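Local coordinates for tail fiber protein (Acinetobacter phage AM24, PDB 5W5P) that probably recognises, and may degrade, the capsular polysaccharide of Acinetobacter baumannii as the trimeric tailspike of the phage, at residues C289-G300 and L315-G326. Numbering follows the deposited sequence.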
ATOM      1  N   CYS A 289       5.765 -16.817  -1.787  1.00 42.91           N
ATOM      2  CA  CYS A 289       5.444 -17.852  -2.770  1.00 43.18           C
ATOM      3  C   CYS A 289       6.722 -18.380  -3.407  1.00 41.28           C
ATOM      4  O   CYS A 289       7.439 -17.632  -4.080  1.00 43.49           O
ATOM      5  CB  CYS A 289       4.498 -17.326  -3.846  1.00 34.22           C
ATOM      6  SG  CYS A 289       3.169 -16.286  -3.235  1.00 34.06           S
ATOM      7  N   GLU A 290       6.982 -19.672  -3.219  1.00 37.58           N
ATOM      8  CA  GLU A 290       8.213 -20.312  -3.666  1.00 37.45           C
ATOM      9  C   GLU A 290       7.869 -21.439  -4.629  1.00 41.04           C
ATOM     10  O   GLU A 290       7.194 -22.400  -4.248  1.00 46.32           O
ATOM     11  CB  GLU A 290       9.013 -20.846  -2.475  1.00 37.59           C
ATOM     12  CG  GLU A 290       9.267 -19.815  -1.381  1.00 41.30           C
ATOM     13  CD  GLU A 290      10.532 -19.001  -1.622  1.00 46.06           C
ATOM     14  OE1 GLU A 290      11.039 -18.998  -2.767  1.00 47.05           O
ATOM     15  OE2 GLU A 290      11.026 -18.369  -0.663  1.00 47.61           O
ATOM     16  N   SER A 291       8.331 -21.313  -5.873  1.00 40.61           N
ATOM     17  CA  SER A 291       8.182 -22.362  -6.881  1.00 41.39           C
ATOM     18  C   SER A 291       6.712 -22.691  -7.138  1.00 38.09           C
ATOM     19  O   SER A 291       6.337 -23.853  -7.292  1.00 38.68           O
ATOM     20  CB  SER A 291       8.955 -23.620  -6.480  1.00 39.61           C
ATOM     21  OG  SER A 291      10.323 -23.327  -6.264  1.00 42.33           O
ATOM     22  N   CYS A 292       5.869 -21.663  -7.181  1.00 37.15           N
ATOM     23  CA  CYS A 292       4.468 -21.830  -7.545  1.00 39.18           C
ATOM     24  C   CYS A 292       4.311 -21.734  -9.059  1.00 43.10           C
ATOM     25  O   CYS A 292       4.899 -20.867  -9.702  1.00 44.84           O
ATOM     26  CB  CYS A 292       3.603 -20.774  -6.862  1.00 35.81           C
ATOM     27  SG  CYS A 292       3.408 -21.027  -5.092  1.00 39.59           S
ATOM     28  N   TYR A 293       3.505 -22.625  -9.623  1.00 43.86           N
ATOM     29  CA  TYR A 293       3.367 -22.708 -11.071  1.00 44.04           C
ATOM     30  C   TYR A 293       2.349 -21.723 -11.635  1.00 42.69           C
ATOM     31  O   TYR A 293       2.225 -21.618 -12.862  1.00 40.98           O
ATOM     32  CB  TYR A 293       3.008 -24.147 -11.461  1.00 39.00           C
ATOM     33  CG  TYR A 293       4.020 -25.132 -10.935  1.00 39.80           C
ATOM     34  CD1 TYR A 293       5.300 -25.188 -11.477  1.00 40.50           C
ATOM     35  CD2 TYR A 293       3.713 -25.980  -9.876  1.00 41.83           C
ATOM     36  CE1 TYR A 293       6.247 -26.075 -10.994  1.00 44.29           C
ATOM     37  CE2 TYR A 293       4.653 -26.876  -9.381  1.00 45.84           C
ATOM     38  CZ  TYR A 293       5.921 -26.919  -9.942  1.00 46.67           C
ATOM     39  OH  TYR A 293       6.865 -27.804  -9.460  1.00 44.69           O
ATOM     40  N   GLY A 294       1.636 -20.992 -10.780  1.00 40.14           N
ATOM     41  CA  GLY A 294       0.661 -20.022 -11.238  1.00 37.44           C
ATOM     42  C   GLY A 294       0.069 -19.231 -10.092  1.00 41.89           C
ATOM     43  O   GLY A 294      -0.077 -19.752  -8.981  1.00 44.86           O
ATOM     44  N   GLY A 295      -0.268 -17.968 -10.344  1.00 40.72           N
ATOM     45  CA  GLY A 295      -0.836 -17.125  -9.308  1.00 37.94           C
ATOM     46  C   GLY A 295      -2.315 -16.851  -9.477  1.00 38.68           C
ATOM     47  O   GLY A 295      -3.131 -17.776  -9.446  1.00 35.99           O
ATOM     48  N   VAL A 296      -2.672 -15.583  -9.666  1.00 42.73           N
ATOM     49  CA  VAL A 296      -4.068 -15.165  -9.753  1.00 40.00           C
ATOM     50  C   VAL A 296      -4.514 -15.274 -11.204  1.00 40.83           C
ATOM     51  O   VAL A 296      -4.133 -14.456 -12.042  1.00 43.46           O
ATOM     52  CB  VAL A 296      -4.261 -13.738  -9.229  1.00 38.10           C
ATOM     53  CG1 VAL A 296      -5.741 -13.401  -9.164  1.00 38.39           C
ATOM     54  CG2 VAL A 296      -3.608 -13.584  -7.868  1.00 37.60           C
ATOM     55  N   TYR A 297      -5.329 -16.279 -11.502  1.00 38.67           N
ATOM     56  CA  TYR A 297      -5.904 -16.457 -12.831  1.00 36.40           C
ATOM     57  C   TYR A 297      -7.369 -16.040 -12.770  1.00 40.74           C
ATOM     58  O   TYR A 297      -8.190 -16.717 -12.137  1.00 44.34           O
ATOM     59  CB  TYR A 297      -5.766 -17.902 -13.300  1.00 35.43           C
ATOM     60  CG  TYR A 297      -4.443 -18.246 -13.952  1.00 38.03           C
ATOM     61  CD1 TYR A 297      -3.235 -18.010 -13.300  1.00 39.26           C
ATOM     62  CD2 TYR A 297      -4.402 -18.830 -15.215  1.00 36.61           C
ATOM     63  CE1 TYR A 297      -2.021 -18.342 -13.893  1.00 37.47           C
ATOM     64  CE2 TYR A 297      -3.200 -19.165 -15.813  1.00 38.46           C
ATOM     65  CZ  TYR A 297      -2.014 -18.919 -15.149  1.00 39.29           C
ATOM     66  OH  TYR A 297      -0.821 -19.257 -15.748  1.00 41.14           O
ATOM     67  N   LEU A 298      -7.691 -14.907 -13.413  1.00 38.74           N
ATOM     68  CA  LEU A 298      -9.061 -14.417 -13.555  1.00 40.83           C
ATOM     69  C   LEU A 298      -9.179 -13.850 -14.972  1.00 42.18           C
ATOM     70  O   LEU A 298      -9.292 -12.645 -15.183  1.00 39.80           O
ATOM     71  CB  LEU A 298      -9.404 -13.364 -12.495  1.00 40.21           C
ATOM     72  CG  LEU A 298      -9.315 -13.759 -11.018  1.00 38.60           C
ATOM     73  CD1 LEU A 298      -9.288 -12.519 -10.124  1.00 37.00           C
ATOM     74  CD2 LEU A 298     -10.465 -14.685 -10.629  1.00 34.42           C
ATOM     75  N   ASP A 299      -9.141 -14.735 -15.968  1.00 43.52           N
ATOM     76  CA  ASP A 299      -8.974 -14.339 -17.364  1.00 44.37           C
ATOM     77  C   ASP A 299     -10.228 -14.573 -18.206  1.00 43.17           C
ATOM     78  O   ASP A 299     -10.145 -14.956 -19.375  1.00 39.75           O
ATOM     79  CB  ASP A 299      -7.778 -15.060 -17.983  1.00 44.44           C
ATOM     80  CG  ASP A 299      -7.812 -16.563 -17.757  1.00 42.09           C
ATOM     81  OD1 ASP A 299      -8.686 -17.044 -17.001  1.00 37.26           O
ATOM     82  OD2 ASP A 299      -6.964 -17.264 -18.350  1.00 39.49           O
ATOM     83  N   GLY A 300     -11.403 -14.331 -17.631  1.00 44.51           N
ATOM     84  CA  GLY A 300     -12.629 -14.371 -18.400  1.00 41.27           C
ATOM     85  C   GLY A 300     -12.759 -13.177 -19.332  1.00 41.76           C
ATOM     86  O   GLY A 300     -12.000 -12.209 -19.276  1.00 40.82           O
ATOM     87  N   LEU A 315       6.216 -12.161  -2.558  1.00 40.28           N
ATOM     88  CA  LEU A 315       7.418 -12.819  -3.053  1.00 34.10           C
ATOM     89  C   LEU A 315       7.000 -13.823  -4.117  1.00 41.79           C
ATOM     90  O   LEU A 315       6.053 -14.589  -3.910  1.00 43.70           O
ATOM     91  CB  LEU A 315       8.173 -13.509  -1.918  1.00 34.63           C
ATOM     92  CG  LEU A 315       9.186 -14.614  -2.229  1.00 36.99           C
ATOM     93  CD1 LEU A 315      10.487 -14.038  -2.725  1.00 35.96           C
ATOM     94  CD2 LEU A 315       9.430 -15.443  -0.976  1.00 39.39           C
ATOM     95  N   TRP A 316       7.688 -13.800  -5.262  1.00 39.67           N
ATOM     96  CA  TRP A 316       7.365 -14.669  -6.402  1.00 38.65           C
ATOM     97  C   TRP A 316       8.684 -15.083  -7.056  1.00 40.71           C
ATOM     98  O   TRP A 316       9.193 -14.391  -7.945  1.00 42.48           O
ATOM     99  CB  TRP A 316       6.443 -13.962  -7.387  1.00 34.62           C
ATOM    100  CG  TRP A 316       5.771 -14.871  -8.363  1.00 34.33           C
ATOM    101  CD1 TRP A 316       6.074 -15.023  -9.691  1.00 35.24           C
ATOM    102  CD2 TRP A 316       4.669 -15.748  -8.102  1.00 36.23           C
ATOM    103  NE1 TRP A 316       5.233 -15.945 -10.265  1.00 36.51           N
ATOM    104  CE2 TRP A 316       4.357 -16.400  -9.312  1.00 38.21           C
ATOM    105  CE3 TRP A 316       3.917 -16.045  -6.962  1.00 33.92           C
ATOM    106  CZ2 TRP A 316       3.326 -17.335  -9.411  1.00 38.51           C
ATOM    107  CZ3 TRP A 316       2.894 -16.974  -7.060  1.00 35.43           C
ATOM    108  CH2 TRP A 316       2.609 -17.610  -8.275  1.00 36.86           C
ATOM    109  N   GLU A 317       9.226 -16.218  -6.618  1.00 40.27           N
ATOM    110  CA  GLU A 317      10.542 -16.682  -7.034  1.00 42.32           C
ATOM    111  C   GLU A 317      10.442 -18.079  -7.632  1.00 44.26           C
ATOM    112  O   GLU A 317       9.676 -18.918  -7.143  1.00 46.68           O
ATOM    113  CB  GLU A 317      11.512 -16.685  -5.847  1.00 47.43           C
ATOM    114  CG  GLU A 317      12.982 -16.714  -6.223  1.00 54.36           C
ATOM    115  CD  GLU A 317      13.878 -16.374  -5.049  1.00 56.27           C
ATOM    116  OE1 GLU A 317      13.344 -16.163  -3.940  1.00 54.57           O
ATOM    117  OE2 GLU A 317      15.114 -16.315  -5.233  1.00 57.92           O
ATOM    118  N   SER A 318      11.223 -18.319  -8.689  1.00 42.38           N
ATOM    119  CA  SER A 318      11.286 -19.626  -9.348  1.00 44.17           C
ATOM    120  C   SER A 318       9.891 -20.132  -9.695  1.00 40.43           C
ATOM    121  O   SER A 318       9.594 -21.322  -9.595  1.00 39.72           O
ATOM    122  CB  SER A 318      12.034 -20.644  -8.486  1.00 44.45           C
ATOM    123  OG  SER A 318      13.298 -20.140  -8.096  1.00 47.81           O
ATOM    124  N   SER A 319       9.033 -19.218 -10.115  1.00 37.90           N
ATOM    125  CA  SER A 319       7.613 -19.495 -10.257  1.00 37.57           C
ATOM    126  C   SER A 319       7.169 -19.280 -11.705  1.00 41.31           C
ATOM    127  O   SER A 319       7.984 -19.056 -12.606  1.00 43.56           O
ATOM    128  CB  SER A 319       6.822 -18.621  -9.284  1.00 39.00           C
ATOM    129  OG  SER A 319       6.945 -19.098  -7.954  1.00 39.67           O
ATOM    130  N   GLY A 320       5.864 -19.350 -11.921  1.00 37.15           N
ATOM    131  CA  GLY A 320       5.273 -19.198 -13.237  1.00 38.60           C
ATOM    132  C   GLY A 320       4.674 -17.825 -13.454  1.00 41.07           C
ATOM    133  O   GLY A 320       5.230 -16.809 -13.024  1.00 39.89           O
ATOM    134  N   VAL A 321       3.527 -17.795 -14.134  1.00 41.79           N
ATOM    135  CA  VAL A 321       2.830 -16.537 -14.375  1.00 42.31           C
ATOM    136  C   VAL A 321       2.150 -16.104 -13.083  1.00 41.96           C
ATOM    137  O   VAL A 321       1.325 -16.837 -12.524  1.00 39.80           O
ATOM    138  CB  VAL A 321       1.821 -16.679 -15.523  1.00 42.78           C
ATOM    139  CG1 VAL A 321       0.887 -15.470 -15.578  1.00 38.37           C
ATOM    140  CG2 VAL A 321       2.549 -16.850 -16.844  1.00 36.86           C
ATOM    141  N   PHE A 322       2.500 -14.908 -12.597  1.00 41.46           N
ATOM    142  CA  PHE A 322       1.961 -14.446 -11.324  1.00 38.85           C
ATOM    143  C   PHE A 322       0.489 -14.066 -11.432  1.00 39.79           C
ATOM    144  O   PHE A 322      -0.261 -14.211 -10.456  1.00 39.62           O
ATOM    145  CB  PHE A 322       2.775 -13.261 -10.801  1.00 33.47           C
ATOM    146  CG  PHE A 322       2.167 -12.599  -9.594  1.00 35.47           C
ATOM    147  CD1 PHE A 322       2.129 -13.262  -8.372  1.00 38.55           C
ATOM    148  CD2 PHE A 322       1.621 -11.327  -9.682  1.00 35.37           C
ATOM    149  CE1 PHE A 322       1.564 -12.668  -7.256  1.00 41.06           C
ATOM    150  CE2 PHE A 322       1.050 -10.722  -8.574  1.00 39.15           C
ATOM    151  CZ  PHE A 322       1.021 -11.392  -7.358  1.00 43.94           C
ATOM    152  N   ALA A 323       0.058 -13.568 -12.590  1.00 36.40           N
ATOM    153  CA  ALA A 323      -1.325 -13.119 -12.722  1.00 37.00           C
ATOM    154  C   ALA A 323      -1.691 -13.090 -14.200  1.00 40.59           C
ATOM    155  O   ALA A 323      -1.152 -12.281 -14.962  1.00 44.95           O
ATOM    156  CB  ALA A 323      -1.523 -11.758 -12.080  1.00 37.19           C
ATOM    157  N   LYS A 324      -2.612 -13.958 -14.601  1.00 40.03           N
ATOM    158  CA  LYS A 324      -3.145 -13.947 -15.951  1.00 39.80           C
ATOM    159  C   LYS A 324      -4.587 -13.465 -15.763  1.00 41.96           C
ATOM    160  O   LYS A 324      -5.489 -14.230 -15.413  1.00 38.71           O
ATOM    161  CB  LYS A 324      -3.058 -15.319 -16.620  1.00 38.71           C
ATOM    162  CG  LYS A 324      -3.894 -15.481 -17.901  1.00 43.05           C
ATOM    163  CD  LYS A 324      -3.803 -16.864 -18.588  1.00 37.31           C
ATOM    164  CE  LYS A 324      -3.866 -16.721 -20.096  1.00 38.77           C
ATOM    165  NZ  LYS A 324      -5.277 -16.466 -20.493  1.00 41.54           N
ATOM    166  N   LEU A 325      -4.792 -12.169 -15.961  1.00 43.09           N
ATOM    167  CA  LEU A 325      -6.068 -11.523 -15.706  1.00 38.96           C
ATOM    168  C   LEU A 325      -6.743 -11.114 -17.009  1.00 41.08           C
ATOM    169  O   LEU A 325      -6.089 -10.900 -18.040  1.00 42.48           O
ATOM    170  CB  LEU A 325      -5.877 -10.282 -14.822  1.00 34.80           C
ATOM    171  CG  LEU A 325      -5.098 -10.528 -13.532  1.00 37.59           C
ATOM    172  CD1 LEU A 325      -4.897  -9.222 -12.747  1.00 34.66           C
ATOM    173  CD2 LEU A 325      -5.800 -11.567 -12.664  1.00 39.22           C
ATOM    174  N   GLY A 326      -8.070 -11.000 -16.939  1.00 39.44           N
ATOM    175  CA  GLY A 326      -8.864 -10.420 -18.004  1.00 36.92           C
ATOM    176  C   GLY A 326      -8.855  -8.909 -17.926  1.00 39.14           C
ATOM    177  O   GLY A 326      -7.880  -8.289 -17.485  1.00 39.38           O
TER
HETATM  178  O   HOH W   1       1.929 -20.187 -15.155  1.00 39.34           O
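V296 and K324 show how successive rungs of a parallel beta-helix satisfy their backbones: V296 N gives its hydrogen to F322 O at 2.9 Å, and V296 O accepts a weak bond from K324 N. One step on, L298 N donates to K324 O and L298 O receives G326 N at 2.7 Å. In the loops between the two strand pairs, S319 takes over from the regular ladder. S319 OG accepts from C292 N at 2.9 Å and donates to E317 O, which also receives S291 N; C292 O is met by G320 N. Next to these loops a water bridges the two rungs, donating to Y293 O and Y297 OH and accepting from V321 N, while D345 supplies a second partner for Y297 OH.

Inside the coil, W316 NE1 reaches G320 O of its own rung at 2.9 Å, almost straight (178°) and in the indole plane, and C289 SG lies at the ring edge. On the outer side, K324 CB sits over the Y297 ring, 3.9 Å from its centroid. From there the lysine chain, extended through chi2 (180°) and folded at chi4 (-77°), brings NZ to D299 OD2 in a 2.8 Å salt bridge, on the anti lone pair.

E290 OE2 accepts a hydrogen bond from N228 ND2 of a neighbouring subunit. Strand 294-298 runs parallel between 272-276 and 321-328, helix 346-349 packs against V321 and K324, and L325 touches F333 on strand 331-339.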